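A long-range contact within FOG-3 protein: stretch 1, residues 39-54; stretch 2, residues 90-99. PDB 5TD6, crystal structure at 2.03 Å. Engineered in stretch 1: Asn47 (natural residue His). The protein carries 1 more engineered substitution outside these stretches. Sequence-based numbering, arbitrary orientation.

Stretch 1 (39-54) HFSSTWDVNHPKNGEM
Stretch 2 (90-99) IFANPGHVFV

Stretch 1 leaves a helix at its start, winds through a chain of turns and enters a second helix at Glu53, packing against the first strand and the Pro94 corner of a β-hairpin formed by stretch 2. The hairpin strands, 90-93 and 96-99, are antiparallel, paired by Phe91 N to Phe98 O (2.8 Å), Phe98 N to Phe91 O (2.9 Å), Asn93 N to His96 O (2.7 Å) and His96 N to Asn93 O (2.9 Å). A type II turn from Asn93 to His96 closes it; Gly95 takes the positive phi (81/-1) that favours glycine. The two stretches bury 579 Å² between them, and their nearest CA atoms are those of Pro49 and Pro94, 4.8 Å apart.

Phe40 (chi1 m, chi2 -8°) is helical and buried. Its CA-to-CB bond points toward the hairpin, and CE2 lies 3.6 Å from Ala92 CB, a small methyl that lets the ring come close. The Phe40 carbonyl O accepts from Thr43 N (3.3 Å) and, weakly, from Trp44 N (3.1 Å).

Trp44 (phi/psi -66/114; chi1 t at -154°, chi2 -100°) starts sideways, but its indole reaches across the strand end: CZ3 is 3.3 Å from Ala92 O, CH2 3.3 Å from Asn93 C and CZ2 3.3 Å from Pro94 N. Pro94 lies over one face, its CD 3.7 Å from the centroid of the six-membered ring and 9° off the normal, a CH-pi contact; its CG is 3.5 Å from Trp44 CE2. The compact, CH-rich proline ring suits this broad aromatic surface.

Pro94 (-49/121, C-gamma exo) is buried and gives up the largest area to the contact, 120 Å². Asp45 O approaches its CG at 3.6 Å, and Val46 (chi1 m) brings CG1 to 4.2 Å from its CB. Asp45 (chi1 t) points away and braces a type I turn to His48: OD1 accepts from N of Asn47, an engineered residue, at 3.0 Å, OD2 accepts weakly from His48 ND1 at 3.3 Å, and His48 N donates to Asp45 O at 2.9 Å.

A second type I turn, His48 to Asn51, presents Pro49 (-56/-31, C-gamma exo). Its CB meets Pro94 CB at 4.1 Å and Pro94 O at 3.4 Å, while its carbonyl O sits 3.2 Å from Asn93 CG. Lys50 points away; its carbonyl O accepts from Glu53 N (2.9 Å) in a type II turn. There Gly52 (88/5) is the N-cap, and a CB would strike Thr43 CB.

Glu53 (chi1 t, chi2 t, chi3 119°) stretches to the hairpin. Its OE2 accepts the one direct hydrogen bond across the contact, from Asn93 ND2 (2.7 Å, 151°; Asn93 chi1 m, chi2 -25°), and lies 3.8 Å from Phe98 CZ at that ring's edge. Glu53 CG packs 3.6 Å from Phe91 CD2. A water oxygen lies 2.8 Å from Glu53 O and 3.0 Å from Asn93 OD1, placed to donate to either, and accepts a weak hydrogen bond from Ala92 N at 3.1 Å. Met54 (m, m, m) starts away, but its SD curls back to 4.1 Å from Phe91 CE2, at the ring's edge.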

# COMPACT_ATOMS: atom_id res chain seq x y z
N HIS B 39 -6.25 12.34 15.14
CA HIS B 39 -6.89 11.35 16.02
C HIS B 39 -5.86 10.45 16.71
O HIS B 39 -6.07 10.00 17.84
CB HIS B 39 -7.89 10.52 15.19
CG HIS B 39 -8.72 9.55 15.98
ND1 HIS B 39 -9.54 9.93 17.03
CD2 HIS B 39 -8.90 8.21 15.83
CE1 HIS B 39 -10.16 8.86 17.50
NE2 HIS B 39 -9.79 7.81 16.80
N PHE B 40 -4.74 10.20 16.03
CA PHE B 40 -3.71 9.27 16.52
C PHE B 40 -2.61 9.94 17.37
O PHE B 40 -1.97 9.28 18.19
CB PHE B 40 -3.01 8.57 15.34
CG PHE B 40 -3.91 7.62 14.56
CD1 PHE B 40 -5.18 7.30 15.01
CD2 PHE B 40 -3.47 7.06 13.38
CE1 PHE B 40 -5.99 6.43 14.30
CE2 PHE B 40 -4.26 6.20 12.66
CZ PHE B 40 -5.52 5.87 13.12
N SER B 41 -2.39 11.23 17.15
CA SER B 41 -1.20 11.91 17.67
C SER B 41 -1.07 11.90 19.20
O SER B 41 0.01 11.72 19.72
CB SER B 41 -1.16 13.36 17.19
OG SER B 41 -0.55 13.44 15.91
N SER B 42 -2.17 12.08 19.92
CA SER B 42 -2.04 12.21 21.37
C SER B 42 -1.72 10.89 22.09
O SER B 42 -1.26 10.91 23.22
CB SER B 42 -3.30 12.83 21.95
OG SER B 42 -4.44 12.13 21.51
N THR B 43 -1.94 9.74 21.45
CA THR B 43 -1.65 8.47 22.12
C THR B 43 -0.51 7.68 21.48
O THR B 43 -0.10 6.64 22.00
CB THR B 43 -2.90 7.57 22.19
OG1 THR B 43 -3.43 7.37 20.87
CG2 THR B 43 -3.96 8.20 23.08
N TRP B 44 0.01 8.18 20.36
CA TRP B 44 1.06 7.47 19.62
C TRP B 44 2.36 7.38 20.41
O TRP B 44 3.01 8.40 20.67
CB TRP B 44 1.31 8.16 18.28
CG TRP B 44 1.84 7.26 17.20
CD1 TRP B 44 3.14 7.15 16.80
CD2 TRP B 44 1.09 6.37 16.37
NE1 TRP B 44 3.25 6.23 15.77
CE2 TRP B 44 2.00 5.74 15.49
CE3 TRP B 44 -0.27 6.04 16.28
CZ2 TRP B 44 1.59 4.79 14.55
CZ3 TRP B 44 -0.67 5.09 15.33
CH2 TRP B 44 0.25 4.49 14.48
N ASP B 45 2.74 6.17 20.79
CA ASP B 45 3.98 5.95 21.53
C ASP B 45 4.74 4.77 20.90
O ASP B 45 4.38 3.61 21.11
CB ASP B 45 3.68 5.70 23.02
CG ASP B 45 4.91 5.35 23.85
OD1 ASP B 45 6.05 5.30 23.33
OD2 ASP B 45 4.73 5.14 25.06
N VAL B 46 5.78 5.07 20.14
CA VAL B 46 6.46 4.02 19.37
C VAL B 46 7.10 2.98 20.27
O VAL B 46 7.30 1.85 19.85
CB VAL B 46 7.53 4.60 18.42
CG1 VAL B 46 6.87 5.46 17.36
CG2 VAL B 46 8.57 5.41 19.19
N ASN B 47 7.41 3.36 21.51
CA ASN B 47 8.01 2.42 22.46
C ASN B 47 6.98 1.48 23.07
O ASN B 47 7.34 0.43 23.60
CB ASN B 47 8.76 3.18 23.57
CG ASN B 47 9.99 3.90 23.04
OD1 ASN B 47 10.60 3.43 22.09
ND2 ASN B 47 10.34 5.02 23.65
N HIS B 48 5.70 1.84 22.97
CA HIS B 48 4.64 0.94 23.41
C HIS B 48 3.49 0.97 22.40
O HIS B 48 2.52 1.71 22.58
CB HIS B 48 4.16 1.32 24.82
CG HIS B 48 5.24 1.23 25.85
ND1 HIS B 48 6.04 2.30 26.19
CD2 HIS B 48 5.68 0.19 26.60
CE1 HIS B 48 6.91 1.93 27.10
NE2 HIS B 48 6.72 0.65 27.37
N PRO B 49 3.60 0.17 21.34
CA PRO B 49 2.63 0.20 20.23
C PRO B 49 1.18 -0.03 20.67
O PRO B 49 0.28 0.51 20.04
CB PRO B 49 3.11 -0.94 19.31
CG PRO B 49 4.60 -1.10 19.64
CD PRO B 49 4.70 -0.79 21.11
N LYS B 50 0.96 -0.81 21.72
CA LYS B 50 -0.41 -1.12 22.12
C LYS B 50 -1.06 -0.01 22.95
O LYS B 50 -2.29 0.08 23.00
CB LYS B 50 -0.46 -2.44 22.90
CG LYS B 50 -0.41 -3.68 22.03
CD LYS B 50 -0.51 -4.95 22.88
CE LYS B 50 -0.40 -6.21 22.03
NZ LYS B 50 -1.52 -6.31 21.05
N ASN B 51 -0.25 0.82 23.59
CA ASN B 51 -0.78 1.94 24.37
C ASN B 51 -1.65 2.83 23.49
O ASN B 51 -1.18 3.37 22.49
CB ASN B 51 0.35 2.77 25.00
CG ASN B 51 1.00 2.10 26.20
OD1 ASN B 51 0.64 0.98 26.58
ND2 ASN B 51 1.96 2.78 26.81
N GLY B 52 -2.93 2.94 23.85
CA GLY B 52 -3.86 3.78 23.12
C GLY B 52 -4.54 3.07 21.96
O GLY B 52 -5.29 3.69 21.21
N GLU B 53 -4.29 1.78 21.81
CA GLU B 53 -4.84 0.98 20.71
C GLU B 53 -6.35 1.11 20.56
O GLU B 53 -6.88 1.24 19.44
CB GLU B 53 -4.45 -0.48 20.91
CG GLU B 53 -5.37 -1.49 20.28
CD GLU B 53 -4.76 -2.87 20.26
OE1 GLU B 53 -5.34 -3.79 20.88
OE2 GLU B 53 -3.70 -3.03 19.62
N MET B 54 -7.06 1.10 21.68
CA MET B 54 -8.50 1.14 21.65
C MET B 54 -9.00 2.52 21.26
O MET B 54 -9.95 2.64 20.49
CB MET B 54 -9.07 0.73 23.01
CG MET B 54 -8.80 -0.72 23.35
SD MET B 54 -9.47 -1.81 22.07
CE MET B 54 -11.21 -1.38 22.18
N ILE B 90 -10.80 -1.37 12.28
CA ILE B 90 -9.42 -1.22 11.81
C ILE B 90 -8.58 -0.54 12.88
O ILE B 90 -8.99 0.46 13.47
CB ILE B 90 -9.36 -0.40 10.50
CG1 ILE B 90 -10.36 -0.96 9.49
CG2 ILE B 90 -7.94 -0.41 9.90
CD1 ILE B 90 -10.48 -0.13 8.22
N PHE B 91 -7.41 -1.11 13.14
CA PHE B 91 -6.50 -0.61 14.17
C PHE B 91 -5.23 -0.11 13.50
O PHE B 91 -4.75 -0.71 12.52
CB PHE B 91 -6.13 -1.71 15.18
CG PHE B 91 -7.28 -2.20 16.02
CD1 PHE B 91 -8.20 -3.11 15.50
CD2 PHE B 91 -7.43 -1.79 17.33
CE1 PHE B 91 -9.25 -3.57 16.27
CE2 PHE B 91 -8.49 -2.25 18.11
CZ PHE B 91 -9.40 -3.14 17.57
N ALA B 92 -4.67 0.97 14.03
CA ALA B 92 -3.38 1.46 13.60
C ALA B 92 -2.55 1.76 14.84
O ALA B 92 -2.90 2.63 15.64
CB ALA B 92 -3.52 2.69 12.72
N ASN B 93 -1.48 0.99 15.01
CA ASN B 93 -0.50 1.14 16.07
C ASN B 93 0.89 1.39 15.46
O ASN B 93 1.12 1.04 14.29
CB ASN B 93 -0.43 -0.11 16.94
CG ASN B 93 -1.72 -0.38 17.69
OD1 ASN B 93 -2.51 0.53 17.96
ND2 ASN B 93 -1.93 -1.65 18.06
N PRO B 94 1.83 1.94 16.24
CA PRO B 94 3.22 1.98 15.78
C PRO B 94 3.67 0.60 15.26
O PRO B 94 3.58 -0.39 15.97
CB PRO B 94 4.00 2.40 17.02
CG PRO B 94 3.01 3.25 17.80
CD PRO B 94 1.66 2.60 17.56
N GLY B 95 4.08 0.55 14.00
CA GLY B 95 4.58 -0.69 13.42
C GLY B 95 3.52 -1.67 12.95
O GLY B 95 3.85 -2.72 12.42
N HIS B 96 2.24 -1.33 13.12
CA HIS B 96 1.21 -2.36 12.99
C HIS B 96 -0.18 -1.83 12.69
O HIS B 96 -0.84 -1.22 13.54
CB HIS B 96 1.14 -3.19 14.27
CG HIS B 96 0.42 -4.49 14.10
ND1 HIS B 96 -0.12 -5.18 15.17
CD2 HIS B 96 0.13 -5.21 13.00
CE1 HIS B 96 -0.68 -6.29 14.72
NE2 HIS B 96 -0.55 -6.34 13.41
N VAL B 97 -0.61 -2.06 11.46
CA VAL B 97 -1.95 -1.70 11.03
C VAL B 97 -2.64 -3.02 10.70
O VAL B 97 -2.04 -3.91 10.07
CB VAL B 97 -1.93 -0.77 9.81
CG1 VAL B 97 -3.36 -0.32 9.43
CG2 VAL B 97 -1.06 0.43 10.10
N PHE B 98 -3.88 -3.16 11.14
CA PHE B 98 -4.54 -4.45 10.99
C PHE B 98 -6.04 -4.35 11.18
O PHE B 98 -6.53 -3.36 11.70
CB PHE B 98 -3.95 -5.47 11.97
CG PHE B 98 -4.10 -5.09 13.43
CD1 PHE B 98 -3.16 -4.29 14.07
CD2 PHE B 98 -5.17 -5.57 14.18
CE1 PHE B 98 -3.29 -3.97 15.41
CE2 PHE B 98 -5.30 -5.25 15.53
CZ PHE B 98 -4.37 -4.46 16.15
N VAL B 99 -6.74 -5.39 10.74
CA VAL B 99 -8.17 -5.54 10.94
C VAL B 99 -8.41 -6.53 12.08
O VAL B 99 -7.72 -7.55 12.17
CB VAL B 99 -8.87 -6.07 9.67
CG1 VAL B 99 -10.33 -6.45 9.94
CG2 VAL B 99 -8.77 -5.05 8.55
O HOH W 1 -5.33 1.19 17.06